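PDB 1SZH: Her-1 protein from Caenorhabditis elegans, which dictates male development as a secreted protein that inhibits the function of tra-2a and probably acts directly in cell signalling during sex determination. Local coordinates for residues 27-30 with 31-34; 18-21 with 22-25. The protein carries 2 engineered substitutions. One frame throughout, in Å; residues are numbered along the deposited sequence.

Contact 1: 27-30 with 31-34; sequences CIEI and MKFG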
loop_
_atom_site.group_PDB
_atom_site.type_symbol
_atom_site.label_atom_id
_atom_site.label_comp_id
_atom_site.label_asym_id
_atom_site.label_seq_id
_atom_site.Cartn_x
_atom_site.Cartn_y
_atom_site.Cartn_z
ATOM N N CYS A 27 10.718 4.165 -12.296
ATOM C CA CYS A 27 10.536 4.385 -10.859
ATOM C C CYS A 27 10.114 5.815 -10.562
ATOM O O CYS A 27 9.252 6.055 -9.719
ATOM C CB CYS A 27 11.822 4.020 -10.119
ATOM S SG CYS A 27 11.895 2.229 -9.941
ATOM N N ILE A 28 10.711 6.773 -11.261
ATOM C CA ILE A 28 10.337 8.179 -11.088
ATOM C C ILE A 28 8.875 8.340 -11.484
ATOM O O ILE A 28 8.107 9.017 -10.790
ATOM C CB ILE A 28 11.250 9.078 -11.940
ATOM C CG1 ILE A 28 12.642 9.118 -11.303
ATOM C CG2 ILE A 28 10.693 10.493 -12.042
ATOM C CD1 ILE A 28 13.725 9.678 -12.211
ATOM N N GLU A 29 8.473 7.678 -12.571
ATOM C CA GLU A 29 7.078 7.776 -13.033
ATOM C C GLU A 29 6.062 7.227 -12.040
ATOM O O GLU A 29 5.057 7.883 -11.744
ATOM C CB GLU A 29 6.908 7.053 -14.366
ATOM C CG GLU A 29 7.510 7.773 -15.551
ATOM C CD GLU A 29 6.452 8.187 -16.571
ATOM O OE1 GLU A 29 6.483 9.350 -17.005
ATOM O OE2 GLU A 29 5.605 7.342 -16.948
ATOM N N ILE A 30 6.314 6.025 -11.503
ATOM C CA ILE A 30 5.341 5.495 -10.561
ATOM C C ILE A 30 5.318 6.318 -9.271
ATOM O O ILE A 30 4.284 6.423 -8.620
ATOM C CB ILE A 30 5.551 3.979 -10.298
ATOM C CG1 ILE A 30 6.848 3.695 -9.534
ATOM C CG2 ILE A 30 5.605 3.239 -11.642
ATOM C CD1 ILE A 30 6.701 3.705 -8.008
ATOM N N MET A 31 6.429 6.950 -8.914
ATOM C CA MET A 31 6.384 7.795 -7.720
ATOM C C MET A 31 5.588 9.085 -7.963
ATOM O O MET A 31 4.789 9.502 -7.122
ATOM C CB MET A 31 7.798 8.142 -7.246
ATOM C CG MET A 31 8.463 6.957 -6.541
ATOM S SD MET A 31 10.086 7.368 -5.827
ATOM C CE MET A 31 11.147 7.024 -7.240
ATOM N N LYS A 32 5.792 9.721 -9.116
ATOM C CA LYS A 32 5.085 10.984 -9.360
ATOM C C LYS A 32 3.600 10.768 -9.606
ATOM O O LYS A 32 2.806 11.641 -9.280
ATOM C CB LYS A 32 5.733 11.769 -10.524
ATOM C CG LYS A 32 5.362 11.327 -11.924
ATOM C CD LYS A 32 6.190 12.146 -12.977
ATOM C CE LYS A 32 5.579 12.043 -14.367
ATOM N NZ LYS A 32 6.437 12.718 -15.380
ATOM N N PHE A 33 3.243 9.613 -10.150
ATOM C CA PHE A 33 1.838 9.298 -10.411
ATOM C C PHE A 33 1.189 8.621 -9.217
ATOM O O PHE A 33 -0.031 8.524 -9.148
ATOM C CB PHE A 33 1.691 8.389 -11.649
ATOM C CG PHE A 33 1.809 9.121 -12.953
ATOM C CD1 PHE A 33 2.919 8.944 -13.776
ATOM C CD2 PHE A 33 0.795 9.961 -13.369
ATOM C CE1 PHE A 33 3.011 9.620 -15.002
ATOM C CE2 PHE A 33 0.876 10.631 -14.588
ATOM C CZ PHE A 33 1.994 10.450 -15.403
ATOM N N GLY A 34 1.990 8.160 -8.254
ATOM C CA GLY A 34 1.406 7.509 -7.106
ATOM C C GLY A 34 0.796 6.157 -7.457
ATOM O O GLY A 34 -0.347 5.891 -7.104
#
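The carbonyl oxygen of Ile28 accepts the amide of Lys32, with N to O at 2.9 Å, the shortest of three successive i to i+4 bonds here. In the next one Phe33 N meets Glu29 O at 3.0 Å, and the same oxygen lies near the plane of the Phe33 ring at its edge, 3.1 Å from CD1. A chi1 of -78° turns the ring of Phe33 away from its own carbonyl and lays it back along the preceding turn. There it runs alongside Glu29, whose carboxylate plane is turned 74° from the ring. Lys32 follows the same side chain with an extended tail, and its NZ makes a long salt bridge to OE1 of Glu29 at 3.7 Å; long flexible chains suit this exposed side. On the buried side, Met31 bends at chi3 (-88°) and brings CE back to within 4.2 Å of Cys27 CB, while CD1 of Ile30 meets CG of Met31 at 4.0 Å. The helix ends in a Schellman motif, with Gly34 at C-prime, where a positive phi comes easily to a residue without a side chain. Ile30 rests on Ile37 and Pro101 in loops, and unbranched, pliable Met31 packs against Ile11, Ala14 and Ala15 of helix 8-18 and against Leu55 and Leu59 of helix 47-59.

Contact 2: 18-21 with 22-25; sequences CCTR and NRQE
The backbone leaves helix 8-18 at Cys19, runs extended through Thr20 and turns back at Arg21 and Asn22 in a type I beta turn of residues 20-23, bringing the CA atoms of Thr20 and Arg23 to 5.3 Å; helix 24-33 then begins, with Arg23 at its N-cap position. Thr20 O is gripped from opposite faces of its carbonyl plane: Arg23 N comes from one at 3.0 Å, and Gln24 NE2 from the other at 3.1 Å. The second bond is nearly straight (166° at the hydrogen) and lies in the plane of the Gln24 amide. A bend at chi2 (-66°) folds Gln24 back over the turn to reach it, and NE2 also donates to Ala15 O in helix 8-18. With chi1 at 62°, OG1 of Thr20 is tucked against the main chain and works in both directions: it donates to Asn22 OD1 at 2.6 Å and accepts from Arg23 NH1 at 3.1 Å, near the guanidinium plane. Arg23 is long enough to continue past Thr20, where NH2 bonds Gly40 O and the guanidinium makes a cation-pi contact with Tyr41. A water accepts from Glu25 N at 3.0 Å (N to water O) and donates to Arg21 O. Threonine suits the centre of this network because its hydroxyl can give and receive at once, and its two side-chain bonds probably hold Asn22 and Arg23 in fixed orientations beside the turn.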
loop_
_atom_site.group_PDB
_atom_site.type_symbol
_atom_site.label_atom_id
_atom_site.label_comp_id
_atom_site.label_asym_id
_atom_site.label_seq_id
_atom_site.Cartn_x
_atom_site.Cartn_y
_atom_site.Cartn_z
ATOM N N CYS A 18 17.273 2.927 -5.200
ATOM C CA CYS A 18 16.464 1.721 -5.167
ATOM C C CYS A 18 16.205 0.947 -6.450
ATOM O O CYS A 18 15.892 -0.231 -6.383
ATOM C CB CYS A 18 15.105 2.082 -4.572
ATOM S SG CYS A 18 15.195 2.893 -2.955
ATOM N N CYS A 19 16.281 1.630 -7.590
ATOM C CA CYS A 19 16.021 1.020 -8.891
ATOM C C CYS A 19 17.289 0.869 -9.732
ATOM O O CYS A 19 18.253 1.610 -9.534
ATOM C CB CYS A 19 14.998 1.885 -9.625
ATOM S SG CYS A 19 13.573 2.054 -8.518
ATOM N N THR A 20 17.282 -0.093 -10.656
ATOM C CA THR A 20 18.429 -0.313 -11.540
ATOM C C THR A 20 18.526 0.860 -12.505
ATOM O O THR A 20 17.559 1.614 -12.683
ATOM C CB THR A 20 18.272 -1.593 -12.354
ATOM O OG1 THR A 20 17.113 -1.484 -13.190
ATOM C CG2 THR A 20 18.125 -2.802 -11.425
ATOM N N ARG A 21 19.677 1.024 -13.145
ATOM C CA ARG A 21 19.852 2.133 -14.078
ATOM C C ARG A 21 18.798 2.205 -15.172
ATOM O O ARG A 21 18.309 3.285 -15.498
ATOM C CB ARG A 21 21.230 2.074 -14.735
ATOM C CG ARG A 21 22.390 2.134 -13.767
ATOM C CD ARG A 21 22.519 3.501 -13.143
ATOM N NE ARG A 21 23.647 3.563 -12.199
ATOM C CZ ARG A 21 23.984 4.657 -11.527
ATOM N NH1 ARG A 21 23.289 5.791 -11.674
ATOM N NH2 ARG A 21 25.016 4.603 -10.733
ATOM N N ASN A 22 18.444 1.065 -15.742
ATOM C CA ASN A 22 17.482 1.067 -16.831
ATOM C C ASN A 22 16.044 1.299 -16.381
ATOM O O ASN A 22 15.173 1.577 -17.207
ATOM C CB ASN A 22 17.570 -0.242 -17.621
ATOM C CG ASN A 22 17.066 -1.438 -16.833
ATOM O OD1 ASN A 22 17.493 -1.680 -15.704
ATOM N ND2 ASN A 22 16.152 -2.199 -17.433
ATOM N N ARG A 23 15.796 1.192 -15.073
ATOM C CA ARG A 23 14.441 1.374 -14.560
ATOM C C ARG A 23 14.249 2.685 -13.798
ATOM O O ARG A 23 13.220 2.896 -13.166
ATOM C CB ARG A 23 14.064 0.185 -13.673
ATOM C CG ARG A 23 13.996 -1.130 -14.425
ATOM C CD ARG A 23 13.597 -2.231 -13.475
ATOM N NE ARG A 23 13.431 -3.533 -14.121
ATOM C CZ ARG A 23 14.410 -4.412 -14.311
ATOM N NH1 ARG A 23 15.649 -4.138 -13.913
ATOM N NH2 ARG A 23 14.139 -5.581 -14.871
ATOM N N GLN A 24 15.234 3.566 -13.855
ATOM C CA GLN A 24 15.139 4.843 -13.161
ATOM C C GLN A 24 13.917 5.660 -13.546
ATOM O O GLN A 24 13.184 6.158 -12.684
ATOM C CB GLN A 24 16.371 5.699 -13.463
ATOM C CG GLN A 24 17.629 5.164 -12.891
ATOM C CD GLN A 24 17.587 5.200 -11.399
ATOM O OE1 GLN A 24 17.479 6.277 -10.802
ATOM N NE2 GLN A 24 17.657 4.033 -10.774
ATOM N N GLU A 25 13.723 5.833 -14.848
ATOM C CA GLU A 25 12.613 6.628 -15.345
ATOM C C GLU A 25 11.295 6.038 -14.933
ATOM O O GLU A 25 10.370 6.768 -14.572
ATOM C CB GLU A 25 12.664 6.741 -16.875
ATOM C CG GLU A 25 13.696 7.724 -17.382
ATOM C CD GLU A 25 13.245 9.172 -17.251
ATOM O OE1 GLU A 25 13.002 9.635 -16.118
ATOM O OE2 GLU A 25 13.138 9.852 -18.295
HETATM O O HOH W 1 15.832 4.920 -16.757
#

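Overall arrangement
From the N terminus, helix 8-18 leads directly into contact 2, which closes the tight turn of residues 20-23 and starts helix 24-33. Contact 1 follows in series along that helix and finishes it at Gly34, so the two neither nest nor cross; their centres lie about 12 Å apart. Besides the shared helix, the Cys19-Cys27 disulfide joins them covalently, linking the residue just before the turn to Cys27, the first residue of contact 1. Cys18 carries a further disulfide to Cys54, securing the end of helix 8-18 to helix 47-59. Together, contacts 1 and 2 bracket one short helix within this disulfide-rich protein of helices and loops and set it against helices 8-18 and 47-59.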